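Local coordinates for protein probable ribosomal RNA small subunit methyltransferase (Thermus thermophilus, PDB 3DMH) that probably transfers a methyl group from S-adenosylmethionine to the exocyclic N2 of a guanosine in 16S ribosomal RNA, at residues E70-S75 with Q88-L93; H201-V206 with S267-Q272; D263-V268 with A284-V289. All coordinates share one frame; numbering follows the deposited sequence.

Interaction 1: residues E70-S75 with Q88-L93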
# COMPACT_ATOMS: atom_id res chain seq x y z
N GLU A 70 1.70 20.41 -4.13
CA GLU A 70 2.22 19.16 -4.69
C GLU A 70 1.86 18.04 -3.71
O GLU A 70 1.68 18.28 -2.51
CB GLU A 70 3.74 19.28 -4.87
CG GLU A 70 4.44 18.01 -5.39
CD GLU A 70 3.97 17.58 -6.77
OE1 GLU A 70 4.72 17.87 -7.74
OE2 GLU A 70 2.88 16.98 -6.91
N ARG A 71 1.71 16.83 -4.23
CA ARG A 71 1.27 15.68 -3.41
C ARG A 71 2.13 14.51 -3.78
O ARG A 71 2.27 14.22 -4.97
CB ARG A 71 -0.19 15.35 -3.71
CG ARG A 71 -1.15 16.50 -3.46
CD ARG A 71 -2.54 16.19 -4.05
NE ARG A 71 -3.43 17.32 -3.72
CZ ARG A 71 -3.44 18.48 -4.38
NH1 ARG A 71 -2.66 18.69 -5.46
NH2 ARG A 71 -4.24 19.44 -3.95
N LEU A 72 2.71 13.84 -2.78
CA LEU A 72 3.49 12.62 -3.05
C LEU A 72 2.72 11.43 -2.50
O LEU A 72 2.44 11.38 -1.31
CB LEU A 72 4.88 12.70 -2.37
CG LEU A 72 5.70 13.95 -2.76
CD1 LEU A 72 7.10 13.77 -2.18
CD2 LEU A 72 5.78 14.20 -4.25
N GLU A 73 2.42 10.46 -3.37
CA GLU A 73 1.55 9.38 -2.95
C GLU A 73 2.08 8.03 -3.44
O GLU A 73 2.54 7.90 -4.59
CB GLU A 73 0.15 9.65 -3.48
CG GLU A 73 -0.88 8.54 -3.22
CD GLU A 73 -1.02 8.21 -1.75
OE1 GLU A 73 -1.45 9.09 -0.97
OE2 GLU A 73 -0.71 7.08 -1.32
N THR A 74 2.04 7.05 -2.54
CA THR A 74 2.54 5.71 -2.83
C THR A 74 1.49 4.75 -3.38
O THR A 74 1.85 3.75 -4.02
CB THR A 74 3.16 5.05 -1.57
OG1 THR A 74 2.19 5.12 -0.52
CG2 THR A 74 4.38 5.82 -1.11
N SER A 75 0.21 5.02 -3.11
CA SER A 75 -0.85 4.12 -3.54
C SER A 75 -1.31 4.42 -4.95
O SER A 75 -1.74 5.54 -5.25
CB SER A 75 -2.03 4.23 -2.58
OG SER A 75 -3.25 3.71 -3.15
N GLN A 88 -2.69 17.85 -8.74
CA GLN A 88 -1.30 17.49 -9.04
C GLN A 88 -0.86 16.47 -8.00
O GLN A 88 -1.06 16.68 -6.80
CB GLN A 88 -0.41 18.73 -8.97
CG GLN A 88 1.01 18.46 -9.44
CD GLN A 88 1.88 19.68 -9.37
OE1 GLN A 88 2.72 19.80 -8.48
NE2 GLN A 88 1.67 20.61 -10.30
N ALA A 89 -0.26 15.38 -8.47
CA ALA A 89 0.18 14.34 -7.58
C ALA A 89 1.23 13.54 -8.30
O ALA A 89 1.15 13.33 -9.51
CB ALA A 89 -0.96 13.45 -7.16
N ARG A 90 2.23 13.10 -7.54
CA ARG A 90 3.27 12.25 -8.12
C ARG A 90 3.30 10.92 -7.43
O ARG A 90 3.09 10.83 -6.23
CB ARG A 90 4.65 12.88 -7.92
CG ARG A 90 4.77 14.33 -8.34
CD ARG A 90 4.40 14.53 -9.77
NE ARG A 90 4.58 15.94 -10.14
CZ ARG A 90 4.37 16.45 -11.35
NH1 ARG A 90 3.91 15.69 -12.33
NH2 ARG A 90 4.58 17.74 -11.56
N LEU A 91 3.66 9.90 -8.20
CA LEU A 91 3.93 8.57 -7.68
C LEU A 91 5.30 8.66 -7.00
O LEU A 91 6.34 8.67 -7.66
CB LEU A 91 3.97 7.60 -8.86
CG LEU A 91 2.64 7.45 -9.61
CD1 LEU A 91 2.96 7.00 -11.03
CD2 LEU A 91 1.71 6.47 -8.88
N ALA A 92 5.28 8.74 -5.68
CA ALA A 92 6.51 9.09 -4.97
C ALA A 92 6.47 8.71 -3.51
O ALA A 92 5.42 8.73 -2.89
CB ALA A 92 6.78 10.57 -5.11
N LEU A 93 7.63 8.32 -2.99
CA LEU A 93 7.78 8.11 -1.58
C LEU A 93 7.90 9.45 -0.87
O LEU A 93 8.39 10.43 -1.45
CB LEU A 93 9.07 7.32 -1.33
CG LEU A 93 9.17 6.00 -2.09
CD1 LEU A 93 10.60 5.50 -2.06
CD2 LEU A 93 8.23 4.96 -1.49
O HOH W 1 4.24 9.44 -0.28
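E70 and R90 cross at about a right angle, and where they cross R90 NE donates to E70 OE1 at 3.1 Å in a salt bridge. The bend of the E70 chain at chi2 (62°) carries its CD toward R90. The carboxylate and guanidinium planes are 53° apart, and NE meets OE1 on the syn side, somewhat out of the carboxylate plane. The other oxygen, OE2, takes R71 N at 2.9 Å with its anti lone pair, which leaves the group little freedom to turn. R71 runs extended from CG to NE; NH1 donates to Q88 O at 2.9 Å, meeting a lone pair in the carbonyl plane, and the oxygen lies in the plane of the guanidinium. NH2 forms a salt bridge with E64, so one guanidinium serves a carbonyl and a carboxylate. The two strands pair in parallel: R90 N donates to R71 O at 2.8 Å, R90 O accepts from E73 N at 3.0 Å, and E73 O accepts from A92 N at 3.1 Å. L72 turns to the R90 face of the sheet, with CD2 3.9 Å from A92 CB; a small alanine lets the leucine branch come this near. The side chains of T74 and L93 cross at about a right angle, CG2 lying 4.0 Å from CD2. Strand 68-73, helix 76-84 and strand 90-91 make a beta-alpha-beta unit at the border of a seven-stranded sheet with the strand order of class I methyltransferases. The chemistry implies that this short edge strand is held by more than its backbone ladder: two arginines probably also offset the charge of E70 and E64.

Interaction 2: residues H201-V206 with S267-Q272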
# COMPACT_ATOMS: atom_id res chain seq x y z
N HIS A 201 14.71 -7.78 0.42
CA HIS A 201 15.12 -6.40 0.63
C HIS A 201 13.86 -5.59 0.64
O HIS A 201 12.99 -5.78 -0.21
CB HIS A 201 15.99 -5.91 -0.51
CG HIS A 201 17.38 -6.47 -0.47
ND1 HIS A 201 17.69 -7.75 -0.88
CD2 HIS A 201 18.54 -5.92 -0.04
CE1 HIS A 201 18.98 -7.96 -0.72
NE2 HIS A 201 19.52 -6.87 -0.21
N HIS A 202 13.75 -4.69 1.60
CA HIS A 202 12.57 -3.84 1.65
C HIS A 202 12.76 -2.51 2.34
O HIS A 202 13.64 -2.33 3.20
CB HIS A 202 11.38 -4.60 2.24
CG HIS A 202 11.58 -5.04 3.66
ND1 HIS A 202 11.54 -4.16 4.72
CD2 HIS A 202 11.84 -6.26 4.18
CE1 HIS A 202 11.76 -4.82 5.84
NE2 HIS A 202 11.95 -6.09 5.54
N LEU A 203 11.92 -1.57 1.91
CA LEU A 203 11.81 -0.26 2.52
C LEU A 203 10.83 -0.32 3.70
O LEU A 203 10.20 -1.37 3.94
CB LEU A 203 11.33 0.76 1.47
CG LEU A 203 12.32 1.07 0.35
CD1 LEU A 203 11.58 1.73 -0.81
CD2 LEU A 203 13.41 2.00 0.85
N PRO A 204 10.71 0.79 4.46
CA PRO A 204 9.77 0.77 5.58
C PRO A 204 8.31 0.65 5.14
O PRO A 204 7.95 1.08 4.03
CB PRO A 204 9.97 2.13 6.25
CG PRO A 204 11.30 2.63 5.80
CD PRO A 204 11.46 2.06 4.40
N GLY A 205 7.51 0.02 6.00
CA GLY A 205 6.05 0.06 5.87
C GLY A 205 5.45 -1.14 5.15
O GLY A 205 4.21 -1.30 5.10
N VAL A 206 6.31 -1.97 4.57
CA VAL A 206 5.84 -3.14 3.82
C VAL A 206 5.17 -4.15 4.75
O VAL A 206 5.43 -4.17 5.98
CB VAL A 206 6.99 -3.84 3.05
CG1 VAL A 206 7.65 -2.86 2.10
CG2 VAL A 206 8.01 -4.44 4.03
N SER A 267 6.53 -1.03 -1.66
CA SER A 267 6.56 -2.46 -1.85
C SER A 267 7.04 -2.85 -3.24
O SER A 267 7.82 -3.80 -3.39
CB SER A 267 5.18 -3.06 -1.55
OG SER A 267 4.91 -2.94 -0.15
N VAL A 268 6.60 -2.12 -4.27
CA VAL A 268 7.07 -2.37 -5.63
C VAL A 268 8.59 -2.24 -5.70
O VAL A 268 9.29 -3.10 -6.26
CB VAL A 268 6.44 -1.38 -6.62
CG1 VAL A 268 7.08 -1.47 -8.01
CG2 VAL A 268 4.95 -1.63 -6.71
N LEU A 269 9.12 -1.16 -5.13
CA LEU A 269 10.58 -0.93 -5.15
C LEU A 269 11.32 -2.01 -4.38
O LEU A 269 12.42 -2.43 -4.76
CB LEU A 269 10.94 0.44 -4.58
CG LEU A 269 10.38 1.62 -5.39
CD1 LEU A 269 10.55 2.93 -4.64
CD2 LEU A 269 11.03 1.72 -6.77
N SER A 270 10.70 -2.45 -3.29
CA SER A 270 11.26 -3.56 -2.50
C SER A 270 11.37 -4.85 -3.30
O SER A 270 12.43 -5.48 -3.32
CB SER A 270 10.42 -3.79 -1.25
OG SER A 270 10.42 -2.63 -0.43
N LEU A 271 10.27 -5.21 -3.98
CA LEU A 271 10.30 -6.37 -4.87
C LEU A 271 11.39 -6.24 -5.94
O LEU A 271 12.10 -7.20 -6.22
CB LEU A 271 8.93 -6.55 -5.52
CG LEU A 271 8.80 -7.65 -6.59
CD1 LEU A 271 9.22 -9.03 -6.02
CD2 LEU A 271 7.38 -7.68 -7.14
N GLN A 272 11.50 -5.06 -6.55
CA GLN A 272 12.50 -4.86 -7.61
C GLN A 272 13.91 -5.09 -7.09
O GLN A 272 14.73 -5.74 -7.76
CB GLN A 272 12.34 -3.47 -8.23
CG GLN A 272 11.10 -3.39 -9.13
CD GLN A 272 10.76 -1.99 -9.61
OE1 GLN A 272 11.24 -0.99 -9.07
NE2 GLN A 272 9.93 -1.91 -10.63
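A type II beta turn, L203 to V206, follows directly on strand 196-202 of a two-stranded antiparallel hairpin and lies against helix 265-277 of the Rossmann-like methyltransferase domain. P204 and G205 hold the two central places of the turn; at G205 the positive phi of 96° would drive a side chain against the preceding carbonyl oxygen, so glycine suits it. The polar link to the helix is S270. With OG anti to its own carbonyl carbon (chi1 -61°), the hydroxyl accepts from L203 N at 3.0 Å, in a nearly straight bond, and also bonds to A266 O one helical turn back. A serine is apt because its short hydroxyl can join the helix backbone to the incoming chain. H202 CA comes within 3.2 Å of the same oxygen, so the hydroxyl is closely packed. Beside this link the leucines pack: L203 CD1 rests 4.0 Å from L269 CB, the two side chains crossing obliquely. V206 sets CG1 against S267 OG at 3.5 Å, an oxygen whose hydrogen bond goes to D264. In H202, CG sits between the backbone N and the carbonyl carbon (chi1 62°), and the ring leads away from the helix. There it meets the ring of Y244. NE2 is hydrogen-bonded to G210 N, consistent with a neutral imidazole carrying its proton on ND1. That ND1 donates to L203 O at 3.2 Å, the oxygen lying near the ring plane while the donor stands above the plane of the carbonyl.

Interaction 3: residues D263-V268 with A284-V289. With SAM (S-adenosylmethionine), chain D.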
# COMPACT_ATOMS: atom_id res chain seq x y z
N ASP A 263 -0.10 -2.34 -5.05
CA ASP A 263 -0.60 -0.97 -5.07
C ASP A 263 0.38 0.00 -4.41
O ASP A 263 0.28 1.20 -4.65
CB ASP A 263 -1.93 -0.93 -4.34
CG ASP A 263 -2.62 0.42 -4.42
OD1 ASP A 263 -3.00 0.82 -5.55
OD2 ASP A 263 -2.84 1.06 -3.35
N ASP A 264 1.24 -0.51 -3.52
CA ASP A 264 2.11 0.36 -2.74
C ASP A 264 3.50 0.50 -3.38
O ASP A 264 4.20 -0.48 -3.54
CB ASP A 264 2.27 -0.20 -1.31
CG ASP A 264 3.39 0.47 -0.56
OD1 ASP A 264 3.44 1.69 -0.59
OD2 ASP A 264 4.23 -0.25 0.05
N LEU A 265 3.86 1.73 -3.75
CA LEU A 265 5.15 2.01 -4.36
C LEU A 265 6.34 1.49 -3.56
O LEU A 265 7.29 0.97 -4.14
CB LEU A 265 5.33 3.51 -4.59
CG LEU A 265 6.62 3.96 -5.25
CD1 LEU A 265 6.77 3.33 -6.63
CD2 LEU A 265 6.64 5.46 -5.35
N ALA A 266 6.31 1.67 -2.23
CA ALA A 266 7.45 1.22 -1.41
C ALA A 266 7.64 -0.30 -1.59
O ALA A 266 8.77 -0.80 -1.68
CB ALA A 266 7.24 1.58 0.06
N SER A 267 6.53 -1.03 -1.66
CA SER A 267 6.56 -2.46 -1.85
C SER A 267 7.04 -2.85 -3.24
O SER A 267 7.82 -3.80 -3.39
CB SER A 267 5.18 -3.06 -1.55
OG SER A 267 4.91 -2.94 -0.15
N VAL A 268 6.60 -2.12 -4.27
CA VAL A 268 7.07 -2.37 -5.63
C VAL A 268 8.59 -2.24 -5.70
O VAL A 268 9.29 -3.10 -6.26
CB VAL A 268 6.44 -1.38 -6.62
CG1 VAL A 268 7.08 -1.47 -8.01
CG2 VAL A 268 4.95 -1.63 -6.71
N ALA A 284 7.47 -6.37 -11.93
CA ALA A 284 7.05 -5.85 -10.64
C ALA A 284 6.25 -4.59 -10.91
O ALA A 284 6.81 -3.50 -11.03
CB ALA A 284 8.26 -5.53 -9.77
N LEU A 285 4.92 -4.75 -11.00
CA LEU A 285 4.09 -3.64 -11.46
C LEU A 285 3.45 -2.92 -10.31
O LEU A 285 2.94 -3.53 -9.38
CB LEU A 285 2.99 -4.15 -12.40
CG LEU A 285 3.48 -5.00 -13.57
CD1 LEU A 285 2.29 -5.37 -14.41
CD2 LEU A 285 4.49 -4.24 -14.37
N HIS A 286 3.47 -1.60 -10.43
CA HIS A 286 2.76 -0.74 -9.51
C HIS A 286 1.35 -0.60 -10.08
O HIS A 286 1.14 0.04 -11.10
CB HIS A 286 3.49 0.61 -9.42
CG HIS A 286 2.97 1.50 -8.33
ND1 HIS A 286 3.11 2.87 -8.33
CD2 HIS A 286 2.32 1.18 -7.18
CE1 HIS A 286 2.56 3.37 -7.23
NE2 HIS A 286 2.07 2.36 -6.52
N SER A 287 0.38 -1.20 -9.39
CA SER A 287 -0.93 -1.43 -9.97
C SER A 287 -1.98 -1.55 -8.87
O SER A 287 -1.72 -2.17 -7.83
CB SER A 287 -0.90 -2.77 -10.70
OG SER A 287 -2.09 -3.01 -11.43
N ASP A 288 -3.15 -0.97 -9.13
CA ASP A 288 -4.31 -1.18 -8.26
C ASP A 288 -4.98 -2.45 -8.78
O ASP A 288 -5.60 -2.44 -9.84
CB ASP A 288 -5.26 0.02 -8.38
CG ASP A 288 -6.53 -0.13 -7.54
OD1 ASP A 288 -6.57 -1.03 -6.67
OD2 ASP A 288 -7.47 0.68 -7.75
N VAL A 289 -4.78 -3.56 -8.06
CA VAL A 289 -5.20 -4.90 -8.50
C VAL A 289 -4.65 -5.10 -9.93
O VAL A 289 -3.44 -4.98 -10.14
CB VAL A 289 -6.74 -5.17 -8.33
CG1 VAL A 289 -7.02 -6.66 -8.40
CG2 VAL A 289 -7.22 -4.68 -6.96
N SAM D . 2.44 -11.32 -1.27
CA SAM D . 3.18 -10.69 -0.12
C SAM D . 3.51 -11.75 0.90
O SAM D . 2.94 -12.84 0.76
OXT SAM D . 4.30 -11.50 1.83
CB SAM D . 2.34 -9.61 0.56
CG SAM D . 1.00 -10.08 1.14
SD SAM D . 0.15 -8.73 2.03
CE SAM D . -0.95 -9.66 3.13
C5' SAM D . -1.06 -8.06 0.85
C4' SAM D . -0.42 -7.14 -0.18
O4' SAM D . -1.50 -6.62 -0.94
C3' SAM D . 0.36 -5.95 0.40
O3' SAM D . 1.69 -5.90 -0.09
C2' SAM D . -0.48 -4.74 -0.02
O2' SAM D . 0.24 -3.54 -0.21
C1' SAM D . -1.11 -5.31 -1.29
N9 SAM D . -2.26 -4.53 -1.71
C8 SAM D . -3.17 -3.82 -0.93
N7 SAM D . -4.10 -3.26 -1.74
C5 SAM D . -3.78 -3.60 -3.04
C6 SAM D . -4.33 -3.28 -4.29
N6 SAM D . -5.40 -2.48 -4.39
N1 SAM D . -3.73 -3.80 -5.41
C2 SAM D . -2.61 -4.60 -5.33
N3 SAM D . -2.00 -4.88 -4.11
C4 SAM D . -2.61 -4.39 -3.00
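D263 lays its CB against the adenine of S-adenosylmethionine, 3.4 Å from C6. The side chains of D263 and D288 lie side by side, pointing the same way, with OD1 of D263 4.2 Å from OD1 of D288; their mutual repulsion is probably eased by S75 OG and A77 N around D263, and at D288 by Y8 OH on OD1 and R80 and K24 on OD2. D263 O accepts from H286 NE2 at 2.8 Å. The oxygen is near the ring plane, but the donor stands 60° out of the carbonyl plane; the bond is bent (132°), and NE2 is also hydrogen-bonded to T74 O, consistent with one N-H shared between two carbonyls. D264 turns away from the strand and serves as N-cap of the next helix, its OD2 accepting from S267 N and its OD1, weakly, from A266 N. This helix start belongs to the beta-alpha-beta unit of strand 257-262, helix 265-277 and strand 283-286, and as in other class I methyltransferases the strand ends grip the nucleoside. D288 OD1 accepts from the adenine N6 at 2.9 Å and V289 N donates to N1 at 2.9 Å, a pair of bonds that reads the base edge; E262 also bonds the cofactor. L265 crosses H286 at about a right angle, with CA over one ring face and CB 4.2 Å from the centroid in an off-centre CH-pi contact. An alanine at H286 would probably leave D263 O and T74 O without their shared N-H and open a gap beside L265 CB. V268, branched at CB, sets CG2 3.8 Å from H286 CB and CG1 3.6 Å from A284 O.

Overall arrangement
Interactions 1 and 3 each lie within a beta-alpha-beta unit, in two different seven-stranded sheets that share one strand order, with centres about 13 Å apart. They meet directly: S75 OG lies 2.7 Å from D263 OD2 and T74 O lies 2.9 Å from L265 N, both probable hydrogen bonds. Interactions 2 and 3, about 10 Å between centres, share S267 and V268 on helix 265-277. Interactions 1 and 2, about 17 Å between centres, touch through L93 CD1 and L269 CD1 at 3.6 Å. Interaction 3 supplies part of the cofactor pocket, holding the adenine; the side chain of S267 is about 4 Å from S-adenosylmethionine and that of T74 about 9 Å.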